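Local structure of putative flagellar hook-associated protein (Vibrio parahaemolyticus, 3PWX) at residues 102-107 with 120-125; 124-129 with 137-142. The protein is a putative flagellar hook-associated protein of the bacterial flagellin family and probably serves as a structural part of the flagellum. All blocks are in the same frame, centred on the assembly; numbering follows the deposited sequence.

Interaction 1: 102-107 with 120-125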
ATOM      1  N   GLY A 102      -3.995  12.032  10.761  1.00 53.59           N
ATOM      2  CA  GLY A 102      -3.937  12.029   9.323  1.00 53.77           C
ATOM      3  C   GLY A 102      -2.631  12.709   8.896  1.00 54.32           C
ATOM      4  O   GLY A 102      -1.598  12.448   9.460  1.00 54.23           O
ATOM      5  N   THR A 103      -2.637  13.577   7.883  1.00 55.04           N
ATOM      6  CA  THR A 103      -1.357  14.195   7.469  1.00 55.68           C
ATOM      7  C   THR A 103      -1.030  15.494   8.192  1.00 56.52           C
ATOM      8  O   THR A 103      -0.008  16.110   7.906  1.00 57.25           O
ATOM      9  CB  THR A 103      -1.288  14.491   6.001  1.00 56.29           C
ATOM     10  OG1 THR A 103      -2.512  15.121   5.607  1.00 56.76           O
ATOM     11  CG2 THR A 103      -1.025  13.213   5.219  1.00 55.74           C
ATOM     12  N   LYS A 104      -1.884  15.926   9.098  1.00 56.56           N
ATOM     13  CA  LYS A 104      -1.624  17.159   9.872  1.00 57.54           C
ATOM     14  C   LYS A 104      -0.859  16.777  11.177  1.00 57.36           C
ATOM     15  O   LYS A 104      -1.424  16.883  12.289  1.00 57.36           O
ATOM     16  CB  LYS A 104      -2.938  17.852  10.225  1.00 57.85           C
ATOM     17  CG  LYS A 104      -3.864  18.280   9.112  1.00 58.22           C
ATOM     18  CD  LYS A 104      -4.969  19.093   9.784  1.00 58.70           C
ATOM     19  CE  LYS A 104      -5.978  19.706   8.839  1.00 59.36           C
ATOM     20  NZ  LYS A 104      -6.803  20.703   9.624  1.00 66.53           N
ATOM     21  N   THR A 105       0.398  16.334  11.023  1.00 57.33           N
ATOM     22  CA  THR A 105       1.167  15.611  12.044  1.00 57.06           C
ATOM     23  C   THR A 105       1.569  16.451  13.258  1.00 58.09           C
ATOM     24  O   THR A 105       1.864  15.893  14.325  1.00 58.00           O
ATOM     25  CB  THR A 105       2.454  14.986  11.451  1.00 56.93           C
ATOM     26  OG1 THR A 105       3.076  15.949  10.599  1.00 57.85           O
ATOM     27  CG2 THR A 105       2.174  13.673  10.563  1.00 56.41           C
ATOM     28  N   ASP A 106       1.592  17.785  13.113  1.00 59.25           N
ATOM     29  CA  ASP A 106       1.830  18.679  14.257  1.00 60.48           C
ATOM     30  C   ASP A 106       0.549  19.269  14.864  1.00 60.70           C
ATOM     31  O   ASP A 106       0.574  20.109  15.739  1.00 61.85           O
ATOM     32  CB  ASP A 106       2.812  19.770  13.866  1.00 61.92           C
ATOM     33  CG  ASP A 106       4.125  19.202  13.408  1.00 64.80           C
ATOM     34  OD1 ASP A 106       4.848  18.623  14.246  1.00 67.98           O
ATOM     35  OD2 ASP A 106       4.433  19.306  12.197  1.00 69.15           O
ATOM     36  N   THR A 107      -0.589  18.826  14.396  1.00 59.70           N
ATOM     37  CA  THR A 107      -1.778  19.346  14.952  1.00 59.93           C
ATOM     38  C   THR A 107      -2.544  18.233  15.708  1.00 58.82           C
ATOM     39  O   THR A 107      -2.704  17.130  15.191  1.00 57.67           O
ATOM     40  CB  THR A 107      -2.574  20.215  13.925  1.00 60.33           C
ATOM     41  OG1 THR A 107      -3.916  19.773  13.837  1.00 62.96           O
ATOM     42  CG2 THR A 107      -1.997  20.138  12.551  1.00 60.26           C
ATOM     43  N   GLU A 120      -9.811  17.992  14.612  1.00 58.27           N
ATOM     44  CA  GLU A 120      -8.959  18.758  13.677  1.00 59.16           C
ATOM     45  C   GLU A 120      -7.998  17.943  12.855  1.00 57.48           C
ATOM     46  O   GLU A 120      -7.435  18.473  11.924  1.00 59.73           O
ATOM     47  CB  GLU A 120      -8.211  19.874  14.370  1.00 61.20           C
ATOM     48  CG  GLU A 120      -8.919  21.202  14.290  1.00 66.65           C
ATOM     49  CD  GLU A 120      -8.618  22.025  15.522  1.00 75.22           C
ATOM     50  OE1 GLU A 120      -7.646  21.641  16.227  1.00 79.82           O
ATOM     51  OE2 GLU A 120      -9.347  23.015  15.820  1.00 75.42           O
ATOM     52  N   GLY A 121      -7.817  16.659  13.165  1.00 56.10           N
ATOM     53  CA  GLY A 121      -7.042  15.778  12.310  1.00 55.54           C
ATOM     54  C   GLY A 121      -7.798  15.686  11.005  1.00 55.54           C
ATOM     55  O   GLY A 121      -8.996  15.988  11.006  1.00 55.74           O
ATOM     56  N   ASN A 122      -7.132  15.281   9.914  1.00 55.46           N
ATOM     57  CA  ASN A 122      -7.813  14.973   8.669  1.00 55.56           C
ATOM     58  C   ASN A 122      -7.801  13.445   8.545  1.00 54.67           C
ATOM     59  O   ASN A 122      -7.432  12.763   9.502  1.00 54.04           O
ATOM     60  CB  ASN A 122      -7.173  15.721   7.452  1.00 56.43           C
ATOM     61  CG  ASN A 122      -5.735  15.218   7.116  1.00 56.18           C
ATOM     62  OD1 ASN A 122      -5.433  14.047   7.305  1.00 55.35           O
ATOM     63  ND2 ASN A 122      -4.872  16.087   6.657  1.00 56.98           N
ATOM     64  N   SER A 123      -8.177  12.881   7.394  1.00 54.78           N
ATOM     65  CA  SER A 123      -8.252  11.426   7.328  1.00 54.12           C
ATOM     66  C   SER A 123      -7.366  10.786   6.237  1.00 54.19           C
ATOM     67  O   SER A 123      -7.641   9.661   5.706  1.00 54.22           O
ATOM     68  CB  SER A 123      -9.706  11.000   7.260  1.00 54.18           C
ATOM     69  OG  SER A 123     -10.160  11.265   5.965  1.00 55.12           O
ATOM     70  N   ASP A 124      -6.288  11.506   5.916  1.00 54.53           N
ATOM     71  CA  ASP A 124      -5.302  11.081   4.965  1.00 54.69           C
ATOM     72  C   ASP A 124      -4.529   9.856   5.421  1.00 53.93           C
ATOM     73  O   ASP A 124      -4.219   9.696   6.618  1.00 53.40           O
ATOM     74  CB  ASP A 124      -4.308  12.219   4.768  1.00 55.28           C
ATOM     75  CG  ASP A 124      -4.841  13.305   3.861  1.00 57.50           C
ATOM     76  OD1 ASP A 124      -6.063  13.272   3.580  1.00 60.68           O
ATOM     77  OD2 ASP A 124      -4.044  14.193   3.459  1.00 57.08           O
ATOM     78  N   VAL A 125      -4.119   9.034   4.478  1.00 54.03           N
ATOM     79  CA  VAL A 125      -3.323   7.877   4.843  1.00 53.46           C
ATOM     80  C   VAL A 125      -1.883   8.193   4.545  1.00 53.63           C
ATOM     81  O   VAL A 125      -1.618   8.901   3.619  1.00 54.28           O
ATOM     82  CB  VAL A 125      -3.774   6.569   4.059  1.00 53.55           C
ATOM     83  CG1 VAL A 125      -5.224   6.226   4.488  1.00 53.52           C
ATOM     84  CG2 VAL A 125      -3.714   6.795   2.598  1.00 54.38           C
TER
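Thr103 meets Asn122 and Asp124 where two surface loops lie against each other, and the motif at the centre is an Asx turn. Asn122 OD1 accepts the backbone N of Asp124 at 3.0 Å, which closes this turn within 120-125. The same oxygen also takes Thr103 N across the contact, at 2.9 Å. The two N-H groups reach OD1 from opposite faces of the amide plane. The Asp124 N-H stands well above that plane, and the Thr103 N-H is tilted 26° from it.

The side-chain bonds run in series. Asn122 ND2 donates to Thr103 OG1 at 2.8 Å, nearly within its own amide plane and with an N-H...O angle of 162°. Thr103 OG1 in turn donates to Asp124 OD2, also at 2.8 Å, and comes from above the carboxylate plane. OG1 sits between the backbone N and the carbonyl carbon (chi1 46°), where both partners meet it. Thr103 holds the amide at both ends, by its N at OD1 and its OG1 at ND2, and this fixes its rotation.

Gly102 passes close to this amide, its CA near Asn122 OD1. It has positive phi, and the place a CB would take at this residue is already filled by that oxygen.

The nonpolar contacts are few. Thr103 CG2 packs on Asp124 CB. Lys104 CG runs past the amide nitrogen Asn122 ND2 at 3.4 Å. A type I turn from Lys104 to Thr107 carries the first loop onward, and Ser101 OG bonds to Thr107 O. Glu120 turns its carboxylate to Asn111, with OE1 bonded to Asn111 ND2. The Lys104 chain is extended beyond CG, and its NZ makes a weak hydrogen bond to Glu120 O at 3.3 Å.

Interaction 2: 124-129 with 137-142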
ATOM      1  N   ASP A 124      -6.288  11.506   5.916  1.00 54.53           N
ATOM      2  CA  ASP A 124      -5.302  11.081   4.965  1.00 54.69           C
ATOM      3  C   ASP A 124      -4.529   9.856   5.421  1.00 53.93           C
ATOM      4  O   ASP A 124      -4.219   9.696   6.618  1.00 53.40           O
ATOM      5  CB  ASP A 124      -4.308  12.219   4.768  1.00 55.28           C
ATOM      6  CG  ASP A 124      -4.841  13.305   3.861  1.00 57.50           C
ATOM      7  OD1 ASP A 124      -6.063  13.272   3.580  1.00 60.68           O
ATOM      8  OD2 ASP A 124      -4.044  14.193   3.459  1.00 57.08           O
ATOM      9  N   VAL A 125      -4.119   9.034   4.478  1.00 54.03           N
ATOM     10  CA  VAL A 125      -3.323   7.877   4.843  1.00 53.46           C
ATOM     11  C   VAL A 125      -1.883   8.193   4.545  1.00 53.63           C
ATOM     12  O   VAL A 125      -1.618   8.901   3.619  1.00 54.28           O
ATOM     13  CB  VAL A 125      -3.774   6.569   4.059  1.00 53.55           C
ATOM     14  CG1 VAL A 125      -5.224   6.226   4.488  1.00 53.52           C
ATOM     15  CG2 VAL A 125      -3.714   6.795   2.598  1.00 54.38           C
ATOM     16  N   ARG A 126      -0.976   7.761   5.396  1.00 53.17           N
ATOM     17  CA  ARG A 126       0.413   7.658   5.044  1.00 53.32           C
ATOM     18  C   ARG A 126       0.670   6.205   4.681  1.00 53.08           C
ATOM     19  O   ARG A 126      -0.051   5.244   5.155  1.00 52.71           O
ATOM     20  CB  ARG A 126       1.302   7.977   6.242  1.00 53.15           C
ATOM     21  CG  ARG A 126       1.510   9.452   6.552  1.00 55.30           C
ATOM     22  CD  ARG A 126       0.604   9.923   7.651  1.00 61.01           C
ATOM     23  NE  ARG A 126       1.265  10.172   8.927  1.00 63.93           N
ATOM     24  CZ  ARG A 126       0.899   9.591  10.066  1.00 68.63           C
ATOM     25  NH1 ARG A 126       1.495   9.889  11.229  1.00 71.35           N
ATOM     26  NH2 ARG A 126      -0.094   8.718  10.051  1.00 69.98           N
ATOM     27  N   VAL A 127       1.708   6.040   3.876  1.00 53.40           N
ATOM     28  CA  VAL A 127       2.149   4.746   3.372  1.00 53.38           C
ATOM     29  C   VAL A 127       3.630   4.531   3.672  1.00 53.33           C
ATOM     30  O   VAL A 127       4.447   5.489   3.781  1.00 53.57           O
ATOM     31  CB  VAL A 127       1.985   4.645   1.830  1.00 54.07           C
ATOM     32  CG1 VAL A 127       0.560   5.016   1.410  1.00 54.38           C
ATOM     33  CG2 VAL A 127       3.000   5.496   1.127  1.00 54.61           C
ATOM     34  N   VAL A 128       3.967   3.255   3.714  1.00 53.19           N
ATOM     35  CA  VAL A 128       5.319   2.756   3.833  1.00 53.26           C
ATOM     36  C   VAL A 128       5.522   1.695   2.768  1.00 53.62           C
ATOM     37  O   VAL A 128       4.645   0.786   2.562  1.00 53.65           O
ATOM     38  CB  VAL A 128       5.477   2.144   5.264  1.00 52.87           C
ATOM     39  CG1 VAL A 128       6.531   1.041   5.337  1.00 53.03           C
ATOM     40  CG2 VAL A 128       5.810   3.248   6.208  1.00 52.83           C
ATOM     41  N   THR A 129       6.680   1.779   2.120  1.00 54.00           N
ATOM     42  CA  THR A 129       7.106   0.832   1.065  1.00 54.50           C
ATOM     43  C   THR A 129       7.685  -0.417   1.720  1.00 54.35           C
ATOM     44  O   THR A 129       8.592  -0.315   2.555  1.00 54.17           O
ATOM     45  CB  THR A 129       8.148   1.452   0.190  1.00 55.03           C
ATOM     46  OG1 THR A 129       7.521   2.530  -0.498  1.00 55.37           O
ATOM     47  CG2 THR A 129       8.677   0.451  -0.866  1.00 55.64           C
ATOM     48  N   ASP A 137      -0.522   0.806   4.028  1.00 53.07           N
ATOM     49  CA  ASP A 137      -1.000   1.985   4.772  1.00 52.70           C
ATOM     50  C   ASP A 137      -0.632   1.817   6.221  1.00 52.20           C
ATOM     51  O   ASP A 137      -0.756   0.743   6.762  1.00 52.15           O
ATOM     52  CB  ASP A 137      -2.513   2.189   4.594  1.00 52.88           C
ATOM     53  CG  ASP A 137      -2.916   2.433   3.106  1.00 54.74           C
ATOM     54  OD1 ASP A 137      -2.060   2.844   2.237  1.00 54.27           O
ATOM     55  OD2 ASP A 137      -4.122   2.225   2.804  1.00 59.49           O
ATOM     56  N   SER A 138      -0.176   2.873   6.866  1.00 52.01           N
ATOM     57  CA  SER A 138       0.469   2.776   8.173  1.00 51.79           C
ATOM     58  C   SER A 138      -0.203   3.599   9.231  1.00 51.64           C
ATOM     59  O   SER A 138       0.169   3.501  10.431  1.00 52.62           O
ATOM     60  CB  SER A 138       1.945   3.194   8.027  1.00 51.96           C
ATOM     61  OG  SER A 138       2.039   4.567   7.655  1.00 52.16           O
ATOM     62  N   ASN A 139      -1.226   4.371   8.877  1.00 51.67           N
ATOM     63  CA  ASN A 139      -1.946   5.077   9.943  1.00 51.59           C
ATOM     64  C   ASN A 139      -3.438   4.769  10.143  1.00 51.48           C
ATOM     65  O   ASN A 139      -4.067   4.207   9.248  1.00 52.50           O
ATOM     66  CB  ASN A 139      -1.733   6.573   9.815  1.00 51.87           C
ATOM     67  CG  ASN A 139      -2.380   7.168   8.573  1.00 53.65           C
ATOM     68  OD1 ASN A 139      -2.339   6.610   7.452  1.00 52.68           O
ATOM     69  ND2 ASN A 139      -2.976   8.344   8.765  1.00 55.93           N
HETATM   70  N   MSE A 140      -3.975   5.079  11.335  1.00 51.42           N
HETATM   71  CA  MSE A 140      -5.432   5.154  11.517  1.00 51.41           C
HETATM   72  C   MSE A 140      -5.753   6.622  11.795  1.00 51.59           C
HETATM   73  O   MSE A 140      -4.862   7.380  12.139  1.00 51.75           O
HETATM   74  CB  MSE A 140      -5.949   4.267  12.651  1.00 51.34           C
HETATM   75  CG  MSE A 140      -5.855   2.766  12.437  1.00 52.92           C
HETATM   76 SE   MSE A 140      -6.697   2.116  10.771  1.00 66.53          SE
HETATM   77  CE  MSE A 140      -8.554   2.603  11.140  1.00 62.27           C
ATOM     78  N   THR A 141      -6.989   7.041  11.555  1.00 51.70           N
ATOM     79  CA  THR A 141      -7.343   8.403  11.892  1.00 51.99           C
ATOM     80  C   THR A 141      -8.490   8.571  12.878  1.00 52.02           C
ATOM     81  O   THR A 141      -9.511   7.899  12.775  1.00 51.93           O
ATOM     82  CB  THR A 141      -7.561   9.331  10.667  1.00 52.40           C
ATOM     83  OG1 THR A 141      -8.830   9.064  10.048  1.00 52.53           O
ATOM     84  CG2 THR A 141      -6.403   9.198   9.747  1.00 52.46           C
ATOM     85  N   ALA A 142      -8.313   9.523  13.784  1.00 52.28           N
ATOM     86  CA  ALA A 142      -9.406   9.914  14.693  1.00 52.46           C
ATOM     87  C   ALA A 142     -10.590  10.337  13.832  1.00 52.62           C
ATOM     88  O   ALA A 142     -11.720  10.015  14.101  1.00 52.60           O
ATOM     89  CB  ALA A 142      -8.967  11.032  15.590  1.00 52.96           C
TER
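Asn139 grips the backbone of 124-126 with both ends of its amide. ND2 donates to Asp124 O at 2.8 Å, almost perfectly straight (179°) and in the plane of both groups. OD1 accepts Arg126 N at 2.7 Å, with the N-H well above the plane of the amide carbonyl. The amide reaches them because CG lies between the backbone N and the carbonyl carbon (chi1 67°). The two bonds span Val125, from the carbonyl before it to the N-H after it, and fix which end of the amide is oxygen.

Arg126 O is the next acceptor. Ser138 N donates to it at 2.9 Å, and Ser138 OG adds a weak bond at 3.3 Å. Asp137 CA also brings a C-H to this oxygen.

Packing lies further out. Val127 CG1 touches Asp137 OD1 at 3.5 Å, on the face of the sheet that both side chains share. Val125 CB rests near Asn139 OD1, and Thr141 CG2 near Asp124 O. Leu33 of helix 7-61 touches both Val128 and Ser138, while Arg200 of helix 172-223 bonds to Asn139 O. Asp137 also makes backbone hydrogen bonds to the second subunit.

Val127 and Asp137 form an antiparallel non-hydrogen-bonded pair. The arrangement is the open end of a two-stranded beta hairpin, 127-131 with 134-137, continued by an asparagine side chain that bonds to backbone.

Overall arrangement
The two contacts are neighbours, their centres about 10 Å apart, and they share Asp124 and Val125. Interaction 1 is a surface contact between two loops. Interaction 2 is partly buried, set beside helices 7-61 and 172-223. In each, one asparagine amide uses both its oxygen and its nitrogen. Asn122 bonds to backbone at its oxygen and to a hydroxyl at its nitrogen, and closes a turn, whereas both bonds of the Asn139 amide across its contact go to backbone. Asp124 belongs to both: its carboxylate serves interaction 1 and its carbonyl serves interaction 2. Ser123 CB packs on Thr141 OG1, and Gly102 CA on Thr141 CG2, so the loops lie directly on 137-142, which leads into helix 142-145.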